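Long-range contacts in Cow rumen GH26 endo-mannanase (Metagenome, PDB 6UEH), which probably hydrolyses the beta-1,4-linked backbone of mannans such as galactomannan, as a GH26 endo-mannanase that also carries a CBM6-type accessory domain: residues S26-K31 against F41-N46; M35-G40 against F125-V130; K66-L71 against D95-F100. One frame throughout, in Å; residues are numbered along the deposited sequence.

Contact 1 of 3, residues S26-K31 against F41-N46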
ATOM      1  N   SER A  26      26.982  25.331  21.396  1.00 15.89           N
ATOM      2  CA  SER A  26      26.204  24.557  22.359  1.00 17.13           C
ATOM      3  C   SER A  26      24.746  25.001  22.312  1.00 18.24           C
ATOM      4  O   SER A  26      24.440  26.090  21.823  1.00 17.36           O
ATOM      5  CB  SER A  26      26.762  24.709  23.778  1.00 19.00           C
ATOM      6  OG  SER A  26      26.583  26.024  24.265  1.00 20.79           O
ATOM      7  N   VAL A  27      23.847  24.149  22.797  1.00 18.45           N
ATOM      8  CA  VAL A  27      22.449  24.538  22.929  1.00 18.64           C
ATOM      9  C   VAL A  27      22.344  25.344  24.212  1.00 20.44           C
ATOM     10  O   VAL A  27      21.940  24.833  25.261  1.00 21.29           O
ATOM     11  CB  VAL A  27      21.501  23.325  22.951  1.00 18.33           C
ATOM     12  CG1 VAL A  27      20.047  23.782  22.876  1.00 18.07           C
ATOM     13  CG2 VAL A  27      21.819  22.394  21.792  1.00 16.83           C
ATOM     14  N   TYR A  28      22.736  26.610  24.105  1.00 20.83           N
ATOM     15  CA  TYR A  28      22.953  27.486  25.249  1.00 24.51           C
ATOM     16  C   TYR A  28      23.921  26.850  26.248  1.00 26.98           C
ATOM     17  O   TYR A  28      25.128  26.830  26.005  1.00 28.85           O
ATOM     18  CB  TYR A  28      21.617  27.858  25.894  1.00 26.76           C
ATOM     19  CG  TYR A  28      20.783  28.714  24.964  1.00 28.03           C
ATOM     20  CD1 TYR A  28      21.015  30.078  24.852  1.00 30.12           C
ATOM     21  CD2 TYR A  28      19.793  28.151  24.168  1.00 27.86           C
ATOM     22  CE1 TYR A  28      20.270  30.862  23.990  1.00 31.88           C
ATOM     23  CE2 TYR A  28      19.043  28.927  23.305  1.00 28.92           C
ATOM     24  CZ  TYR A  28      19.285  30.282  23.219  1.00 31.44           C
ATOM     25  OH  TYR A  28      18.540  31.060  22.362  1.00 33.43           O
ATOM     26  N   ASP A  29      23.415  26.325  27.358  1.00 27.56           N
ATOM     27  CA  ASP A  29      24.304  25.795  28.391  1.00 29.05           C
ATOM     28  C   ASP A  29      24.583  24.300  28.253  1.00 27.79           C
ATOM     29  O   ASP A  29      25.366  23.738  29.018  1.00 31.22           O
ATOM     30  CB  ASP A  29      23.729  26.082  29.780  1.00 31.87           C
ATOM     31  CG  ASP A  29      24.075  27.472  30.278  1.00 34.77           C
ATOM     32  OD1 ASP A  29      25.098  28.031  29.828  1.00 33.74           O
ATOM     33  OD2 ASP A  29      23.323  28.005  31.121  1.00 37.97           O
ATOM     34  N   THR A  30      23.953  23.654  27.279  1.00 23.62           N
ATOM     35  CA  THR A  30      24.113  22.212  27.123  1.00 22.20           C
ATOM     36  C   THR A  30      24.862  21.853  25.845  1.00 20.41           C
ATOM     37  O   THR A  30      24.374  22.075  24.736  1.00 19.98           O
ATOM     38  CB  THR A  30      22.752  21.494  27.136  1.00 22.54           C
ATOM     39  OG1 THR A  30      22.106  21.730  28.395  1.00 25.51           O
ATOM     40  CG2 THR A  30      22.939  19.998  26.946  1.00 22.22           C
ATOM     41  N   LYS A  31      26.056  21.297  26.019  1.00 20.14           N
ATOM     42  CA  LYS A  31      26.875  20.845  24.903  1.00 20.50           C
ATOM     43  C   LYS A  31      26.320  19.568  24.290  1.00 17.98           C
ATOM     44  O   LYS A  31      25.919  18.651  25.006  1.00 19.51           O
ATOM     45  CB  LYS A  31      28.317  20.606  25.361  1.00 25.10           C
ATOM     46  CG  LYS A  31      29.195  21.845  25.389  1.00 28.63           C
ATOM     47  CD  LYS A  31      29.686  22.191  23.994  1.00 30.00           C
ATOM     48  CE  LYS A  31      30.700  23.326  24.019  1.00 32.20           C
ATOM     49  NZ  LYS A  31      31.225  23.617  22.656  1.00 30.86           N
ATOM     50  N   PHE A  41      27.516  24.419  14.670  1.00 15.34           N
ATOM     51  CA  PHE A  41      26.331  23.810  14.083  1.00 15.05           C
ATOM     52  C   PHE A  41      25.178  24.799  13.974  1.00 15.95           C
ATOM     53  O   PHE A  41      25.235  25.902  14.520  1.00 16.36           O
ATOM     54  CB  PHE A  41      25.897  22.586  14.899  1.00 14.93           C
ATOM     55  CG  PHE A  41      25.563  22.892  16.337  1.00 15.38           C
ATOM     56  CD1 PHE A  41      24.267  23.222  16.709  1.00 15.34           C
ATOM     57  CD2 PHE A  41      26.541  22.830  17.317  1.00 16.19           C
ATOM     58  CE1 PHE A  41      23.958  23.497  18.028  1.00 16.89           C
ATOM     59  CE2 PHE A  41      26.237  23.100  18.642  1.00 17.50           C
ATOM     60  CZ  PHE A  41      24.944  23.434  18.998  1.00 17.87           C
ATOM     61  N   ALA A  42      24.136  24.397  13.255  1.00 15.99           N
ATOM     62  CA  ALA A  42      22.921  25.187  13.161  1.00 16.94           C
ATOM     63  C   ALA A  42      21.919  24.720  14.210  1.00 17.02           C
ATOM     64  O   ALA A  42      21.667  23.522  14.349  1.00 17.55           O
ATOM     65  CB  ALA A  42      22.320  25.087  11.761  1.00 16.09           C
ATOM     66  N   TYR A  43      21.367  25.666  14.960  1.00 17.12           N
ATOM     67  CA  TYR A  43      20.322  25.364  15.927  1.00 16.73           C
ATOM     68  C   TYR A  43      18.990  25.809  15.344  1.00 16.50           C
ATOM     69  O   TYR A  43      18.635  26.985  15.400  1.00 18.12           O
ATOM     70  CB  TYR A  43      20.593  26.055  17.267  1.00 16.11           C
ATOM     71  CG  TYR A  43      19.613  25.714  18.377  1.00 14.72           C
ATOM     72  CD1 TYR A  43      18.878  24.531  18.362  1.00 14.08           C
ATOM     73  CD2 TYR A  43      19.426  26.586  19.444  1.00 14.80           C
ATOM     74  CE1 TYR A  43      17.986  24.230  19.383  1.00 14.33           C
ATOM     75  CE2 TYR A  43      18.543  26.295  20.463  1.00 15.43           C
ATOM     76  CZ  TYR A  43      17.823  25.120  20.430  1.00 14.91           C
ATOM     77  OH  TYR A  43      16.944  24.843  21.454  1.00 13.74           O
ATOM     78  N   LEU A  44      18.275  24.859  14.753  1.00 15.91           N
ATOM     79  CA  LEU A  44      16.965  25.113  14.171  1.00 17.18           C
ATOM     80  C   LEU A  44      15.936  25.282  15.276  1.00 17.47           C
ATOM     81  O   LEU A  44      15.620  24.322  15.964  1.00 17.21           O
ATOM     82  CB  LEU A  44      16.567  23.961  13.243  1.00 18.29           C
ATOM     83  CG  LEU A  44      15.139  23.897  12.696  1.00 20.62           C
ATOM     84  CD1 LEU A  44      14.934  24.928  11.621  1.00 22.25           C
ATOM     85  CD2 LEU A  44      14.821  22.507  12.160  1.00 20.89           C
ATOM     86  N   THR A  45      15.420  26.494  15.461  1.00 17.72           N
ATOM     87  CA  THR A  45      14.408  26.716  16.490  1.00 18.26           C
ATOM     88  C   THR A  45      13.023  26.915  15.878  1.00 20.00           C
ATOM     89  O   THR A  45      12.316  25.938  15.616  1.00 20.94           O
ATOM     90  CB  THR A  45      14.753  27.927  17.392  1.00 19.44           C
ATOM     91  OG1 THR A  45      15.063  29.068  16.583  1.00 18.55           O
ATOM     92  CG2 THR A  45      15.947  27.602  18.290  1.00 19.45           C
ATOM     93  N   ASN A  46      12.635  28.168  15.654  1.00 15.62           N
ATOM     94  CA  ASN A  46      11.323  28.462  15.082  1.00 16.47           C
ATOM     95  C   ASN A  46      11.398  29.112  13.700  1.00 17.30           C
ATOM     96  O   ASN A  46      10.438  29.736  13.246  1.00 17.84           O
ATOM     97  CB  ASN A  46      10.513  29.359  16.028  1.00 18.00           C
ATOM     98  CG  ASN A  46      11.198  30.683  16.317  1.00 20.49           C
ATOM     99  OD1 ASN A  46      12.298  30.953  15.828  1.00 19.84           O
ATOM    100  ND2 ASN A  46      10.546  31.519  17.115  1.00 20.47           N
TER

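Contact 2 of 3, residues M35-G40 against F125-V130. With CA (calcium ion), chain B.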
ATOM      1  N   MET A  35      32.155  15.804  18.776  1.00 24.09           N
ATOM      2  CA  MET A  35      32.791  16.904  18.063  1.00 23.77           C
ATOM      3  C   MET A  35      32.034  17.260  16.790  1.00 22.21           C
ATOM      4  O   MET A  35      31.824  16.407  15.926  1.00 20.61           O
ATOM      5  CB  MET A  35      34.237  16.545  17.716  1.00 29.41           C
ATOM      6  CG  MET A  35      34.958  17.601  16.891  1.00 32.02           C
ATOM      7  SD  MET A  35      35.667  18.916  17.899  1.00 89.25           S
ATOM      8  CE  MET A  35      36.597  19.817  16.666  1.00 54.38           C
ATOM      9  N   TYR A  36      31.625  18.521  16.675  1.00 19.59           N
ATOM     10  CA  TYR A  36      30.996  18.991  15.448  1.00 18.74           C
ATOM     11  C   TYR A  36      32.048  19.261  14.377  1.00 21.08           C
ATOM     12  O   TYR A  36      33.224  19.481  14.683  1.00 22.41           O
ATOM     13  CB  TYR A  36      30.162  20.254  15.702  1.00 17.13           C
ATOM     14  CG  TYR A  36      30.868  21.339  16.491  1.00 18.38           C
ATOM     15  CD1 TYR A  36      31.955  22.027  15.959  1.00 20.58           C
ATOM     16  CD2 TYR A  36      30.431  21.691  17.763  1.00 17.66           C
ATOM     17  CE1 TYR A  36      32.596  23.023  16.679  1.00 20.90           C
ATOM     18  CE2 TYR A  36      31.064  22.686  18.487  1.00 18.98           C
ATOM     19  CZ  TYR A  36      32.144  23.347  17.942  1.00 20.62           C
ATOM     20  OH  TYR A  36      32.774  24.336  18.661  1.00 22.78           O
ATOM     21  N   SER A  37      31.621  19.230  13.121  1.00 18.50           N
ATOM     22  CA  SER A  37      32.485  19.589  12.010  1.00 20.47           C
ATOM     23  C   SER A  37      32.441  21.102  11.805  1.00 19.58           C
ATOM     24  O   SER A  37      31.426  21.739  12.077  1.00 17.38           O
ATOM     25  CB  SER A  37      32.057  18.853  10.737  1.00 21.45           C
ATOM     26  OG  SER A  37      32.902  19.173   9.649  1.00 23.86           O
ATOM     27  N   GLY A  38      33.543  21.677  11.340  1.00 22.59           N
ATOM     28  CA  GLY A  38      33.592  23.106  11.091  1.00 23.52           C
ATOM     29  C   GLY A  38      33.579  23.938  12.361  1.00 23.34           C
ATOM     30  O   GLY A  38      34.079  23.510  13.401  1.00 23.50           O
ATOM     31  N   LYS A  39      32.995  25.129  12.280  1.00 23.19           N
ATOM     32  CA  LYS A  39      33.045  26.081  13.385  1.00 24.85           C
ATOM     33  C   LYS A  39      31.949  25.845  14.419  1.00 21.98           C
ATOM     34  O   LYS A  39      31.983  26.411  15.509  1.00 22.72           O
ATOM     35  CB  LYS A  39      32.955  27.511  12.852  1.00 27.59           C
ATOM     36  CG  LYS A  39      34.136  27.921  11.988  1.00 33.07           C
ATOM     37  CD  LYS A  39      33.995  29.353  11.499  1.00 36.45           C
ATOM     38  CE  LYS A  39      35.218  29.785  10.704  1.00 41.31           C
ATOM     39  NZ  LYS A  39      35.088  31.181  10.198  1.00 44.06           N
ATOM     40  N   GLY A  40      30.974  25.011  14.077  1.00 22.57           N
ATOM     41  CA  GLY A  40      29.891  24.714  14.997  1.00 20.56           C
ATOM     42  C   GLY A  40      28.731  23.994  14.344  1.00 19.52           C
ATOM     43  O   GLY A  40      28.923  23.066  13.560  1.00 15.97           O
ATOM     44  N   PHE A 125      21.803  20.708  13.821  1.00 15.53           N
ATOM     45  CA  PHE A 125      22.321  20.199  12.557  1.00 16.25           C
ATOM     46  C   PHE A 125      23.784  20.593  12.375  1.00 16.95           C
ATOM     47  O   PHE A 125      24.111  21.776  12.299  1.00 17.06           O
ATOM     48  CB  PHE A 125      21.480  20.719  11.387  1.00 15.03           C
ATOM     49  CG  PHE A 125      20.052  20.260  11.418  1.00 17.35           C
ATOM     50  CD1 PHE A 125      19.122  20.896  12.224  1.00 16.96           C
ATOM     51  CD2 PHE A 125      19.636  19.192  10.641  1.00 17.10           C
ATOM     52  CE1 PHE A 125      17.809  20.474  12.257  1.00 16.84           C
ATOM     53  CE2 PHE A 125      18.322  18.767  10.670  1.00 16.89           C
ATOM     54  CZ  PHE A 125      17.407  19.410  11.479  1.00 15.93           C
ATOM     55  N   ASP A 126      24.661  19.592  12.319  1.00 16.12           N
ATOM     56  CA  ASP A 126      26.091  19.828  12.143  1.00 16.51           C
ATOM     57  C   ASP A 126      26.443  19.931  10.664  1.00 16.37           C
ATOM     58  O   ASP A 126      26.999  20.932  10.216  1.00 16.39           O
ATOM     59  CB  ASP A 126      26.900  18.708  12.805  1.00 17.01           C
ATOM     60  CG  ASP A 126      28.400  18.916  12.685  1.00 19.69           C
ATOM     61  OD1 ASP A 126      28.835  20.072  12.499  1.00 19.10           O
ATOM     62  OD2 ASP A 126      29.147  17.919  12.786  1.00 20.15           O
ATOM     63  N   THR A 127      26.127  18.878   9.918  1.00 16.96           N
ATOM     64  CA  THR A 127      26.310  18.858   8.473  1.00 17.02           C
ATOM     65  C   THR A 127      25.088  18.249   7.797  1.00 17.56           C
ATOM     66  O   THR A 127      24.296  17.555   8.435  1.00 17.28           O
ATOM     67  CB  THR A 127      27.555  18.050   8.054  1.00 17.10           C
ATOM     68  OG1 THR A 127      27.427  16.704   8.523  1.00 16.79           O
ATOM     69  CG2 THR A 127      28.828  18.665   8.627  1.00 17.06           C
ATOM     70  N   ILE A 128      24.940  18.516   6.505  1.00 15.57           N
ATOM     71  CA  ILE A 128      23.879  17.922   5.703  1.00 15.25           C
ATOM     72  C   ILE A 128      24.497  17.333   4.438  1.00 18.22           C
ATOM     73  O   ILE A 128      25.362  17.953   3.821  1.00 17.74           O
ATOM     74  CB  ILE A 128      22.797  18.956   5.336  1.00 18.64           C
ATOM     75  CG1 ILE A 128      22.242  19.617   6.602  1.00 14.74           C
ATOM     76  CG2 ILE A 128      21.683  18.304   4.527  1.00 14.56           C
ATOM     77  CD1 ILE A 128      21.499  20.913   6.343  1.00 19.38           C
ATOM     78  N   THR A 129      24.065  16.132   4.063  1.00 15.39           N
ATOM     79  CA  THR A 129      24.643  15.444   2.914  1.00 17.57           C
ATOM     80  C   THR A 129      23.577  15.014   1.911  1.00 18.37           C
ATOM     81  O   THR A 129      22.569  14.410   2.279  1.00 19.59           O
ATOM     82  CB  THR A 129      25.453  14.205   3.357  1.00 18.02           C
ATOM     83  OG1 THR A 129      26.583  14.629   4.131  1.00 19.46           O
ATOM     84  CG2 THR A 129      25.948  13.419   2.156  1.00 19.47           C
ATOM     85  N   VAL A 130      23.806  15.340   0.642  1.00 17.56           N
ATOM     86  CA  VAL A 130      22.921  14.918  -0.437  1.00 15.12           C
ATOM     87  C   VAL A 130      23.673  14.009  -1.407  1.00 17.00           C
ATOM     88  O   VAL A 130      24.713  14.387  -1.948  1.00 17.32           O
ATOM     89  CB  VAL A 130      22.344  16.122  -1.206  1.00 18.69           C
ATOM     90  CG1 VAL A 130      21.363  15.654  -2.270  1.00 14.69           C
ATOM     91  CG2 VAL A 130      21.669  17.092  -0.249  1.00 17.66           C
TER
HETATM   92 CA    CA B 601      29.167  22.063  11.387  1.00 15.97          CA
HETATM   93  O   HOH W   1      30.009  15.628  13.890  1.00 19.17           O

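Contact 3 of 3, residues K66-L71 against D95-F100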
ATOM      1  N   LYS A  66      24.030  15.015   9.965  1.00 17.50           N
ATOM      2  CA  LYS A  66      24.589  14.776  11.287  1.00 19.02           C
ATOM      3  C   LYS A  66      23.842  15.662  12.271  1.00 16.30           C
ATOM      4  O   LYS A  66      24.008  16.886  12.267  1.00 15.55           O
ATOM      5  CB  LYS A  66      26.087  15.073  11.315  1.00 23.10           C
ATOM      6  CG  LYS A  66      26.778  14.622  12.590  1.00 26.26           C
ATOM      7  CD  LYS A  66      27.133  13.150  12.525  1.00 28.91           C
ATOM      8  CE  LYS A  66      28.174  12.893  11.446  1.00 31.69           C
ATOM      9  NZ  LYS A  66      28.538  11.452  11.361  1.00 33.57           N
ATOM     10  N   VAL A  67      23.001  15.051  13.098  1.00 13.98           N
ATOM     11  CA  VAL A  67      22.090  15.828  13.925  1.00 13.34           C
ATOM     12  C   VAL A  67      22.175  15.495  15.406  1.00 13.61           C
ATOM     13  O   VAL A  67      22.842  14.544  15.817  1.00 13.84           O
ATOM     14  CB  VAL A  67      20.624  15.628  13.485  1.00 13.01           C
ATOM     15  CG1 VAL A  67      20.469  15.908  11.998  1.00 12.29           C
ATOM     16  CG2 VAL A  67      20.161  14.217  13.822  1.00 14.26           C
ATOM     17  N   ALA A  68      21.496  16.313  16.201  1.00 11.77           N
ATOM     18  CA  ALA A  68      21.248  16.027  17.601  1.00 12.14           C
ATOM     19  C   ALA A  68      19.864  16.559  17.937  1.00 13.28           C
ATOM     20  O   ALA A  68      19.317  17.382  17.204  1.00 13.13           O
ATOM     21  CB  ALA A  68      22.307  16.658  18.490  1.00 12.46           C
ATOM     22  N   GLN A  69      19.295  16.086  19.037  1.00 14.35           N
ATOM     23  CA  GLN A  69      17.957  16.500  19.436  1.00 15.28           C
ATOM     24  C   GLN A  69      17.785  16.233  20.924  1.00 16.46           C
ATOM     25  O   GLN A  69      17.629  15.084  21.339  1.00 17.43           O
ATOM     26  CB  GLN A  69      16.900  15.757  18.612  1.00 15.42           C
ATOM     27  CG  GLN A  69      15.491  16.324  18.716  1.00 15.51           C
ATOM     28  CD  GLN A  69      14.784  15.895  19.987  1.00 15.91           C
ATOM     29  OE1 GLN A  69      14.433  16.724  20.824  1.00 17.02           O
ATOM     30  NE2 GLN A  69      14.572  14.591  20.135  1.00 16.70           N
ATOM     31  N   ILE A  70      17.825  17.293  21.727  1.00 15.49           N
ATOM     32  CA  ILE A  70      17.857  17.129  23.175  1.00 15.64           C
ATOM     33  C   ILE A  70      16.679  17.776  23.905  1.00 15.68           C
ATOM     34  O   ILE A  70      16.682  17.858  25.130  1.00 15.14           O
ATOM     35  CB  ILE A  70      19.160  17.706  23.770  1.00 16.34           C
ATOM     36  CG1 ILE A  70      19.261  19.206  23.478  1.00 16.48           C
ATOM     37  CG2 ILE A  70      20.371  16.967  23.223  1.00 16.68           C
ATOM     38  CD1 ILE A  70      20.412  19.890  24.192  1.00 17.40           C
ATOM     39  N   LEU A  71      15.672  18.229  23.166  1.00 15.61           N
ATOM     40  CA  LEU A  71      14.510  18.839  23.809  1.00 17.07           C
ATOM     41  C   LEU A  71      13.521  17.786  24.317  1.00 18.22           C
ATOM     42  O   LEU A  71      12.982  17.908  25.419  1.00 18.45           O
ATOM     43  CB  LEU A  71      13.806  19.800  22.849  1.00 17.60           C
ATOM     44  CG  LEU A  71      12.692  20.628  23.490  1.00 19.41           C
ATOM     45  CD1 LEU A  71      13.254  21.472  24.627  1.00 19.78           C
ATOM     46  CD2 LEU A  71      11.987  21.501  22.455  1.00 19.31           C
ATOM     47  N   ASP A  95      21.774  12.955  22.198  1.00 16.70           N
ATOM     48  CA  ASP A  95      22.574  13.907  22.964  1.00 18.32           C
ATOM     49  C   ASP A  95      24.005  13.966  22.434  1.00 19.16           C
ATOM     50  O   ASP A  95      24.857  14.677  22.971  1.00 19.91           O
ATOM     51  CB  ASP A  95      22.561  13.548  24.455  1.00 21.47           C
ATOM     52  CG  ASP A  95      23.328  12.272  24.769  1.00 25.21           C
ATOM     53  OD1 ASP A  95      23.618  11.479  23.847  1.00 25.73           O
ATOM     54  OD2 ASP A  95      23.628  12.054  25.961  1.00 27.24           O
ATOM     55  N   THR A  96      24.245  13.203  21.374  1.00 18.61           N
ATOM     56  CA  THR A  96      25.538  13.127  20.707  1.00 19.12           C
ATOM     57  C   THR A  96      25.282  13.199  19.206  1.00 18.09           C
ATOM     58  O   THR A  96      24.217  12.787  18.746  1.00 16.76           O
ATOM     59  CB  THR A  96      26.285  11.824  21.065  1.00 22.59           C
ATOM     60  OG1 THR A  96      26.276  11.643  22.485  1.00 25.57           O
ATOM     61  CG2 THR A  96      27.724  11.862  20.575  1.00 18.53           C
ATOM     62  N   TRP A  97      26.234  13.732  18.447  1.00 16.78           N
ATOM     63  CA  TRP A  97      26.065  13.856  17.001  1.00 16.69           C
ATOM     64  C   TRP A  97      25.808  12.495  16.360  1.00 18.09           C
ATOM     65  O   TRP A  97      26.577  11.552  16.543  1.00 19.15           O
ATOM     66  CB  TRP A  97      27.284  14.524  16.367  1.00 16.44           C
ATOM     67  CG  TRP A  97      27.457  15.939  16.797  1.00 15.19           C
ATOM     68  CD1 TRP A  97      28.493  16.460  17.516  1.00 15.90           C
ATOM     69  CD2 TRP A  97      26.551  17.024  16.554  1.00 14.50           C
ATOM     70  NE1 TRP A  97      28.293  17.804  17.728  1.00 15.44           N
ATOM     71  CE2 TRP A  97      27.108  18.174  17.148  1.00 14.99           C
ATOM     72  CE3 TRP A  97      25.324  17.133  15.887  1.00 13.81           C
ATOM     73  CZ2 TRP A  97      26.481  19.418  17.095  1.00 15.47           C
ATOM     74  CZ3 TRP A  97      24.702  18.370  15.838  1.00 12.54           C
ATOM     75  CH2 TRP A  97      25.281  19.494  16.440  1.00 13.00           C
ATOM     76  N   THR A  98      24.713  12.406  15.612  1.00 18.03           N
ATOM     77  CA  THR A  98      24.256  11.142  15.050  1.00 18.63           C
ATOM     78  C   THR A  98      23.769  11.322  13.613  1.00 17.57           C
ATOM     79  O   THR A  98      23.032  12.262  13.318  1.00 14.88           O
ATOM     80  CB  THR A  98      23.114  10.540  15.898  1.00 20.27           C
ATOM     81  OG1 THR A  98      23.475  10.569  17.287  1.00 20.42           O
ATOM     82  CG2 THR A  98      22.823   9.104  15.477  1.00 22.34           C
ATOM     83  N   ASP A  99      24.184  10.430  12.719  1.00 18.43           N
ATOM     84  CA  ASP A  99      23.660  10.443  11.357  1.00 20.54           C
ATOM     85  C   ASP A  99      22.191  10.048  11.353  1.00 20.53           C
ATOM     86  O   ASP A  99      21.817   9.029  11.933  1.00 21.50           O
ATOM     87  CB  ASP A  99      24.452   9.500  10.451  1.00 24.60           C
ATOM     88  CG  ASP A  99      25.734  10.119   9.942  1.00 28.52           C
ATOM     89  OD1 ASP A  99      25.816  11.364   9.898  1.00 28.64           O
ATOM     90  OD2 ASP A  99      26.656   9.361   9.578  1.00 32.17           O
ATOM     91  N   PHE A 100      21.360  10.857  10.706  1.00 19.12           N
ATOM     92  CA  PHE A 100      19.945  10.537  10.572  1.00 18.43           C
ATOM     93  C   PHE A 100      19.542  10.491   9.102  1.00 19.67           C
ATOM     94  O   PHE A 100      19.935  11.349   8.316  1.00 18.82           O
ATOM     95  CB  PHE A 100      19.078  11.550  11.325  1.00 17.26           C
ATOM     96  CG  PHE A 100      17.626  11.165  11.388  1.00 17.74           C
ATOM     97  CD1 PHE A 100      17.164  10.320  12.385  1.00 18.08           C
ATOM     98  CD2 PHE A 100      16.727  11.632  10.443  1.00 17.85           C
ATOM     99  CE1 PHE A 100      15.834   9.953  12.443  1.00 19.29           C
ATOM    100  CE2 PHE A 100      15.394  11.269  10.494  1.00 19.10           C
ATOM    101  CZ  PHE A 100      14.947  10.430  11.496  1.00 19.75           C
TER

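Contact 1 of 3, residues S26-K31 against F41-N46
Val27 and Tyr28 pack against Tyr43 where a type II' beta turn, Val27 to Thr30, leans on the short strand 42-44 of the CBM6 domain. Apolar contacts carry this surface meeting. Val27 has CG1 anti to its backbone N (chi1 -171°), and that methyl reaches the hydroxyl end of Tyr43, lying 3.6 Å from Tyr43 CZ and equally close to Tyr43 OH; the two side chains cross at about a right angle. The other branch, CG2, faces Phe41 more loosely, 4.3 Å from Phe41 CZ. Phe41 meets the backbone just ahead of the turn, its rim atom CE2 3.6 Å from Ser26 N, while Val27 N lies at the ring edge, near its plane.

Backbone bonds shape the turn itself. Val27 N donates to Thr30 O at 2.9 Å and Thr30 N returns a bond to Val27 O at 3.1 Å, a reciprocal pair that closes the four residues. Tyr28 takes the first corner with positive phi (54°), and an inverse gamma turn centred on Val27 adds a weak bond from Tyr28 N to Ser26 O.

Aromatic contacts extend the cluster. The Trp24 ring meets both Tyr28 and Tyr43 edge-to-face, and Phe41 meets Trp97 in the same manner, linking the residue just before strand 42-44 to strand 97-107. On one face of the Tyr43 ring Thr45 CG2 stands 3.6 Å above the plane, over its centre. At the ring's edge and in its plane, Tyr28 CE2 approaches Tyr43 CE2 to 3.9 Å.

Contact 2 of 3, residues M35-G40 against F125-V130
Tyr36 and Asp126 bring the two backbones nearest, their CA atoms 6.0 Å apart, where an irregular loop passes the corner that the chain turns at Asp126. Residues 35-40 curl so that Ser37 O and Gly40 O both point at a calcium ion, each 2.4 Å away; Gly38, with a positive phi of 70°, lies in the bend between them. From the other segment, Asp126 O joins the shell at 2.7 Å from the calcium.

Asp126 also supplies its side chain. CG is anti to the backbone N (chi1 -179°), and the carboxylate reaches the loop with OD1 2.3 Å from the metal. Ser37 N grips the same group: it donates to Asp126 OD2 at 2.8 Å along a fairly straight line (161°), Asp126 OD2 accepting on its syn lone pair, and weakly to Asp126 OD1. OD2 accepts a further bond from a water that also donates to Met35 O. Metal, amide and water together fix the rotation of the carboxylate, and the calcium would be expected to favour its ionised form. Beside it, Ser37 CB rests 3.9 Å from Thr127 CG2, and Tyr36 CB abuts Asp126 OD1.

Glu13 and Glu15, at and just beyond the end of strand 10-13, complete the coordination, a site consistent with a structural calcium of the CBM6 sandwich. Strand 123-132 is flanked there by strands 10-13 and 59-69, Asp126 and Thr127 bonding through their backbones to Lys66, while Trp97 of strand 97-107 touches both Tyr36 and Asp126.

Contact 3 of 3, residues K66-L71 against D95-F100
Lys66 and Val67 pair with Asp99 and Thr98 in the antiparallel ladder that joins strands 59-69 and 97-107 of the CBM6 beta-sandwich. Val67 and Thr98 form the hydrogen-bonded pair: Val67 N donates almost linearly to Thr98 O at 2.8 Å, and Thr98 N donates to Val67 O over the same distance. Lys66 opposite Asp99 is the adjacent non-hydrogen-bonded pair, with both side chains on the opposite face from those of Val67 and Thr98.

Bends at chi2 (83°) and chi3 (66°) curl the Lys66 chain, and its NZ makes a weakly hydrogen-bonded salt bridge to Asp99 OD1 at 3.1 Å. Nearer the backbone, Lys66 CG packs on Trp97 CB at 3.8 Å. An alanine at Lys66 would probably leave the Asp99 carboxylate without this charged mate and open a gap beside Trp97. CE3 and CZ3 of the Trp97 six-membered ring meet the backbone at Val67 and Ala68, with CZ3 4.0 Å from Ala68 CB. Val67 CG2 meets Phe100 CB at 3.8 Å, and past the ladder Ile70 CG2 approaches Asp95 CA.

Thr98 OG1 donates to Thr96 O, tying Thr98 back to the corner at 95-96. The short strand axes stand at 116°, well off antiparallel, in a ladder of the CBM6 beta-sandwich, whose chain turns that corner between strand 85-94 of one sheet and strand 97-107 of the other.

From the N terminus, the chain leaves strand 10-13 and enters the long loop whose 26-31 turn folds back on 41-46; contact 1 closes this excursion locally. Residues 35-40 fall within it, yet pair with 125-130 much later, so contacts 1 and 2 cross. Contact 3 opens only after contact 1 has closed, and lies wholly within the long span that contact 2 brings together. All three reach one sheet: strand 123-132 runs between strands 42-44 and 59-69, with Ala42 beside Phe125 and Lys66 beside Asp126. Phe41 against Trp97 and Val27 against Ile70 join contacts 1 and 3 directly.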